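Local coordinates for CurD (Moorea producens 3L, PDB 5KP7), which binds 4'-phosphopantetheine and probably acts as a hydroxymethylglutaryl-CoA synthase of the thiolase-like superfamily, at residues 26-38 with 196-210. The protein carries 3 engineered substitutions. Sequence-based numbering, arbitrary orientation.
Sequences QQVGIEALSVYGG and AVALLVSDTPHIFQI
E31 reaches across to S202 on strand 196-202 and passes T204 and H206 on the way. Its CG stands anti to the backbone N (chi1 173°) and the chain runs on extended, which carries the carboxylate to S202. E31 CB lies 3.5 Å from both T204 O and S202 OG. E31 CG touches CD2 of H206 at 3.7 Å. CD and OE2 of E31 both rest against L200 CD2, each at 3.6 Å. E31 OE1 accepts a short hydrogen bond from S202 OG, 2.6 Å long, on its anti lone pair. S202 OG in turn accepts from T204 N, closing an ST turn. K161, on the next strand, forms a salt bridge with E31 OE1. With an alanine here the carboxylate is gone, which would probably cost K161 this salt bridge and S202 OG the acceptor it has in OE1.

Strand 29-36 runs antiparallel between strands 195-202 and 208-219, inside the mixed sheet of this thiolase-like fold. Two classic beta bulges mark its corner. In one, E31 and A32 both face L200: E31 N donates to L200 O at 2.8 Å, while the A32 N bond to it is weak. In the other, I207 and F208 both face I30, and I30 O takes both of their N-H groups.

G29 has F208 O 3.3 Å from its CA, in a CA-H...O contact, and P205 CB packs on its N. G29 leaves no room for a CB beside F208 O, and its backbone angles suit glycine. I30 CD1 sits between F208 CB and L199 CD1, 3.9 Å from each. L33 lies alongside L199, with L33 CG 3.7 Å from L199 CD2. Water 1 links Q26 NE2 to D203 OD2, the amide and carboxylate nearly coplanar.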
loop_
_atom_site.group_PDB
_atom_site.type_symbol
_atom_site.label_atom_id
_atom_site.label_comp_id
_atom_site.label_asym_id
_atom_site.label_seq_id
_atom_site.Cartn_x
_atom_site.Cartn_y
_atom_site.Cartn_z
ATOM N N GLN A 26 -28.630 3.851 -6.981
ATOM C CA GLN A 26 -28.083 2.586 -7.565
ATOM C C GLN A 26 -27.075 1.978 -6.582
ATOM O O GLN A 26 -26.252 2.690 -5.994
ATOM C CB GLN A 26 -27.475 2.867 -8.955
ATOM C CG GLN A 26 -26.585 1.782 -9.576
ATOM C CD GLN A 26 -27.337 0.619 -10.208
ATOM O OE1 GLN A 26 -28.158 0.811 -11.113
ATOM N NE2 GLN A 26 -27.037 -0.598 -9.762
ATOM N N GLN A 27 -27.165 0.666 -6.394
ATOM C CA GLN A 27 -26.255 -0.062 -5.523
ATOM C C GLN A 27 -25.024 -0.506 -6.318
ATOM O O GLN A 27 -25.152 -1.037 -7.432
ATOM C CB GLN A 27 -26.925 -1.324 -4.993
ATOM C CG GLN A 27 -27.972 -1.080 -3.935
ATOM C CD GLN A 27 -28.327 -2.368 -3.227
ATOM O OE1 GLN A 27 -29.454 -2.826 -3.306
ATOM N NE2 GLN A 27 -27.352 -2.972 -2.556
ATOM N N VAL A 28 -23.847 -0.325 -5.732
ATOM C CA VAL A 28 -22.613 -0.724 -6.399
ATOM C C VAL A 28 -21.534 -0.919 -5.350
ATOM O O VAL A 28 -21.549 -0.288 -4.305
ATOM C CB VAL A 28 -22.177 0.328 -7.454
ATOM C CG1 VAL A 28 -21.856 1.671 -6.820
ATOM C CG2 VAL A 28 -20.988 -0.152 -8.298
ATOM N N GLY A 29 -20.602 -1.803 -5.658
ATOM C CA GLY A 29 -19.384 -1.943 -4.873
ATOM C C GLY A 29 -18.745 -3.297 -5.002
ATOM O O GLY A 29 -18.848 -3.949 -6.065
ATOM N N ILE A 30 -18.098 -3.730 -3.923
ATOM C CA ILE A 30 -17.301 -4.935 -3.958
ATOM C C ILE A 30 -18.193 -6.100 -3.578
ATOM O O ILE A 30 -18.659 -6.166 -2.442
ATOM C CB ILE A 30 -16.073 -4.847 -3.009
ATOM C CG1 ILE A 30 -15.170 -3.676 -3.433
ATOM C CG2 ILE A 30 -15.295 -6.144 -3.047
ATOM C CD1 ILE A 30 -14.085 -3.321 -2.422
ATOM N N GLU A 31 -18.419 -6.998 -4.544
ATOM C CA GLU A 31 -19.176 -8.246 -4.346
ATOM C C GLU A 31 -18.343 -9.327 -3.681
ATOM O O GLU A 31 -18.851 -10.110 -2.887
ATOM C CB GLU A 31 -19.702 -8.750 -5.717
ATOM C CG GLU A 31 -20.367 -10.109 -5.682
ATOM C CD GLU A 31 -20.973 -10.577 -6.991
ATOM O OE1 GLU A 31 -21.402 -9.737 -7.815
ATOM O OE2 GLU A 31 -21.051 -11.823 -7.172
ATOM N N ALA A 32 -17.056 -9.372 -4.002
ATOM C CA ALA A 32 -16.144 -10.356 -3.429
ATOM C C ALA A 32 -14.732 -9.813 -3.419
ATOM O O ALA A 32 -14.367 -9.005 -4.276
ATOM C CB ALA A 32 -16.216 -11.661 -4.215
ATOM N N LEU A 33 -13.967 -10.211 -2.397
ATOM C CA LEU A 33 -12.596 -9.738 -2.238
ATOM C C LEU A 33 -11.754 -10.930 -1.810
ATOM O O LEU A 33 -12.108 -11.640 -0.849
ATOM C CB LEU A 33 -12.541 -8.647 -1.145
ATOM C CG LEU A 33 -11.195 -7.944 -0.848
ATOM C CD1 LEU A 33 -11.434 -6.637 -0.128
ATOM C CD2 LEU A 33 -10.251 -8.781 -0.014
ATOM N N SER A 34 -10.613 -11.103 -2.456
ATOM C CA SER A 34 -9.715 -12.194 -2.121
ATOM C C SER A 34 -8.275 -11.696 -2.182
ATOM O O SER A 34 -7.968 -10.743 -2.918
ATOM C CB SER A 34 -9.987 -13.377 -3.040
ATOM O OG SER A 34 -9.061 -14.414 -2.814
ATOM N N VAL A 35 -7.415 -12.301 -1.365
ATOM C CA VAL A 35 -6.034 -11.819 -1.162
ATOM C C VAL A 35 -5.051 -12.957 -1.447
ATOM O O VAL A 35 -5.345 -14.107 -1.102
ATOM C CB VAL A 35 -5.857 -11.398 0.316
ATOM C CG1 VAL A 35 -4.391 -11.125 0.667
ATOM C CG2 VAL A 35 -6.743 -10.210 0.630
ATOM N N TYR A 36 -3.889 -12.643 -2.018
ATOM C CA TYR A 36 -2.749 -13.549 -2.016
ATOM C C TYR A 36 -1.570 -12.796 -1.437
ATOM O O TYR A 36 -1.111 -11.828 -2.045
ATOM C CB TYR A 36 -2.442 -14.086 -3.402
ATOM C CG TYR A 36 -1.228 -14.993 -3.452
ATOM C CD1 TYR A 36 -1.177 -16.178 -2.714
ATOM C CD2 TYR A 36 -0.120 -14.675 -4.214
ATOM C CE1 TYR A 36 -0.068 -17.011 -2.753
ATOM C CE2 TYR A 36 0.993 -15.513 -4.259
ATOM C CZ TYR A 36 1.017 -16.683 -3.517
ATOM O OH TYR A 36 2.093 -17.562 -3.547
ATOM N N GLY A 37 -1.105 -13.248 -0.272
ATOM C CA GLY A 37 -0.014 -12.591 0.449
ATOM C C GLY A 37 1.325 -13.283 0.321
ATOM O O GLY A 37 2.194 -13.139 1.197
ATOM N N GLY A 38 1.476 -14.044 -0.753
ATOM C CA GLY A 38 2.728 -14.707 -1.110
ATOM C C GLY A 38 2.871 -16.075 -0.497
ATOM O O GLY A 38 2.026 -16.517 0.302
ATOM N N ALA A 196 -1.158 -9.430 -3.850
ATOM C CA ALA A 196 -2.232 -9.054 -4.757
ATOM C C ALA A 196 -3.575 -9.160 -4.074
ATOM O O ALA A 196 -3.789 -10.003 -3.190
ATOM C CB ALA A 196 -2.209 -9.938 -5.989
ATOM N N VAL A 197 -4.466 -8.263 -4.440
ATOM C CA VAL A 197 -5.831 -8.264 -3.957
ATOM C C VAL A 197 -6.765 -8.158 -5.141
ATOM O O VAL A 197 -6.647 -7.237 -5.971
ATOM C CB VAL A 197 -6.132 -7.152 -2.895
ATOM C CG1 VAL A 197 -7.578 -7.273 -2.410
ATOM C CG2 VAL A 197 -5.168 -7.232 -1.726
ATOM N N ALA A 198 -7.708 -9.099 -5.211
ATOM C CA ALA A 198 -8.710 -9.139 -6.281
ATOM C C ALA A 198 -10.063 -8.715 -5.788
ATOM O O ALA A 198 -10.506 -9.167 -4.711
ATOM C CB ALA A 198 -8.805 -10.541 -6.852
ATOM N N LEU A 199 -10.711 -7.847 -6.565
ATOM C CA LEU A 199 -12.059 -7.347 -6.270
ATOM C C LEU A 199 -13.006 -7.690 -7.399
ATOM O O LEU A 199 -12.713 -7.391 -8.576
ATOM C CB LEU A 199 -12.080 -5.820 -6.121
ATOM C CG LEU A 199 -11.082 -5.178 -5.166
ATOM C CD1 LEU A 199 -11.269 -3.666 -5.119
ATOM C CD2 LEU A 199 -11.181 -5.775 -3.796
ATOM N N LEU A 200 -14.150 -8.287 -7.071
ATOM C CA LEU A 200 -15.234 -8.423 -8.025
ATOM C C LEU A 200 -16.185 -7.291 -7.756
ATOM O O LEU A 200 -16.624 -7.134 -6.636
ATOM C CB LEU A 200 -15.915 -9.780 -7.861
ATOM C CG LEU A 200 -17.034 -10.170 -8.837
ATOM C CD1 LEU A 200 -16.480 -10.261 -10.244
ATOM C CD2 LEU A 200 -17.745 -11.436 -8.421
ATOM N N VAL A 201 -16.479 -6.488 -8.780
ATOM C CA VAL A 201 -17.296 -5.304 -8.639
ATOM C C VAL A 201 -18.613 -5.489 -9.419
ATOM O O VAL A 201 -18.601 -5.912 -10.580
ATOM C CB VAL A 201 -16.538 -4.051 -9.139
ATOM C CG1 VAL A 201 -17.413 -2.805 -9.086
ATOM C CG2 VAL A 201 -15.249 -3.894 -8.330
ATOM N N SER A 202 -19.738 -5.139 -8.785
ATOM C CA SER A 202 -21.046 -5.375 -9.365
ATOM C C SER A 202 -22.128 -4.545 -8.660
ATOM O O SER A 202 -21.829 -3.761 -7.751
ATOM C CB SER A 202 -21.404 -6.862 -9.220
ATOM O OG SER A 202 -21.849 -7.142 -7.894
ATOM N N ASP A 203 -23.367 -4.743 -9.099
ATOM C CA ASP A 203 -24.533 -4.127 -8.486
ATOM C C ASP A 203 -25.091 -4.915 -7.289
ATOM O O ASP A 203 -26.133 -4.557 -6.788
ATOM C CB ASP A 203 -25.620 -3.859 -9.532
ATOM C CG ASP A 203 -26.231 -5.127 -10.104
ATOM O OD1 ASP A 203 -25.796 -6.252 -9.769
ATOM O OD2 ASP A 203 -27.171 -4.987 -10.917
ATOM N N THR A 204 -24.427 -5.994 -6.872
ATOM C CA THR A 204 -24.747 -6.663 -5.595
ATOM C C THR A 204 -23.492 -6.702 -4.703
ATOM O O THR A 204 -22.808 -7.723 -4.614
ATOM C CB THR A 204 -25.319 -8.076 -5.815
ATOM O OG1 THR A 204 -24.374 -8.866 -6.545
ATOM C CG2 THR A 204 -26.635 -7.999 -6.581
ATOM N N PRO A 205 -23.189 -5.581 -4.042
ATOM C CA PRO A 205 -21.930 -5.447 -3.280
ATOM C C PRO A 205 -21.996 -6.120 -1.926
ATOM O O PRO A 205 -22.170 -5.451 -0.910
ATOM C CB PRO A 205 -21.790 -3.928 -3.135
ATOM C CG PRO A 205 -23.173 -3.436 -3.130
ATOM C CD PRO A 205 -23.895 -4.291 -4.130
ATOM N N HIS A 206 -21.856 -7.437 -1.919
ATOM C CA HIS A 206 -21.962 -8.219 -0.694
ATOM C C HIS A 206 -20.943 -7.868 0.378
ATOM O O HIS A 206 -21.233 -8.090 1.554
ATOM C CB HIS A 206 -21.838 -9.717 -0.961
ATOM C CG HIS A 206 -22.845 -10.246 -1.940
ATOM N ND1 HIS A 206 -24.174 -9.882 -1.914
ATOM C CD2 HIS A 206 -22.721 -11.135 -2.950
ATOM C CE1 HIS A 206 -24.819 -10.499 -2.887
ATOM N NE2 HIS A 206 -23.959 -11.260 -3.535
ATOM N N ILE A 207 -19.771 -7.374 -0.014
ATOM C CA ILE A 207 -18.693 -7.046 0.942
ATOM C C ILE A 207 -18.625 -5.555 1.292
ATOM O O ILE A 207 -18.580 -5.205 2.481
ATOM C CB ILE A 207 -17.318 -7.496 0.427
ATOM C CG1 ILE A 207 -17.290 -8.998 0.109
ATOM C CG2 ILE A 207 -16.198 -7.125 1.406
ATOM C CD1 ILE A 207 -17.631 -9.899 1.262
ATOM N N PHE A 208 -18.615 -4.677 0.281
ATOM C CA PHE A 208 -18.381 -3.246 0.502
ATOM C C PHE A 208 -19.289 -2.443 -0.385
ATOM O O PHE A 208 -19.097 -2.412 -1.602
ATOM C CB PHE A 208 -16.900 -2.904 0.234
ATOM C CG PHE A 208 -16.442 -1.524 0.690
ATOM C CD1 PHE A 208 -16.509 -1.138 2.032
ATOM C CD2 PHE A 208 -15.864 -0.620 -0.216
ATOM C CE1 PHE A 208 -16.012 0.098 2.452
ATOM C CE2 PHE A 208 -15.372 0.617 0.208
ATOM C CZ PHE A 208 -15.447 0.970 1.551
ATOM N N GLN A 209 -20.272 -1.784 0.233
ATOM C CA GLN A 209 -21.257 -0.980 -0.463
ATOM C C GLN A 209 -20.698 0.454 -0.595
ATOM O O GLN A 209 -20.570 1.136 0.405
ATOM C CB GLN A 209 -22.579 -1.038 0.336
ATOM C CG GLN A 209 -23.181 -2.458 0.477
ATOM C CD GLN A 209 -22.879 -3.234 1.782
ATOM O OE1 GLN A 209 -22.863 -2.669 2.886
ATOM N NE2 GLN A 209 -22.731 -4.582 1.655
ATOM N N ILE A 210 -20.376 0.882 -1.814
ATOM C CA ILE A 210 -19.791 2.195 -2.071
ATOM C C ILE A 210 -20.767 3.350 -1.812
ATOM O O ILE A 210 -21.942 3.265 -2.153
ATOM C CB ILE A 210 -19.225 2.253 -3.535
ATOM C CG1 ILE A 210 -17.934 1.428 -3.641
ATOM C CG2 ILE A 210 -19.002 3.674 -4.033
ATOM C CD1 ILE A 210 -16.692 2.052 -3.024
HETATM O O HOH W 1 -28.806 -2.650 -10.802
HETATM O O HOH W 2 -23.945 1.717 -3.447
#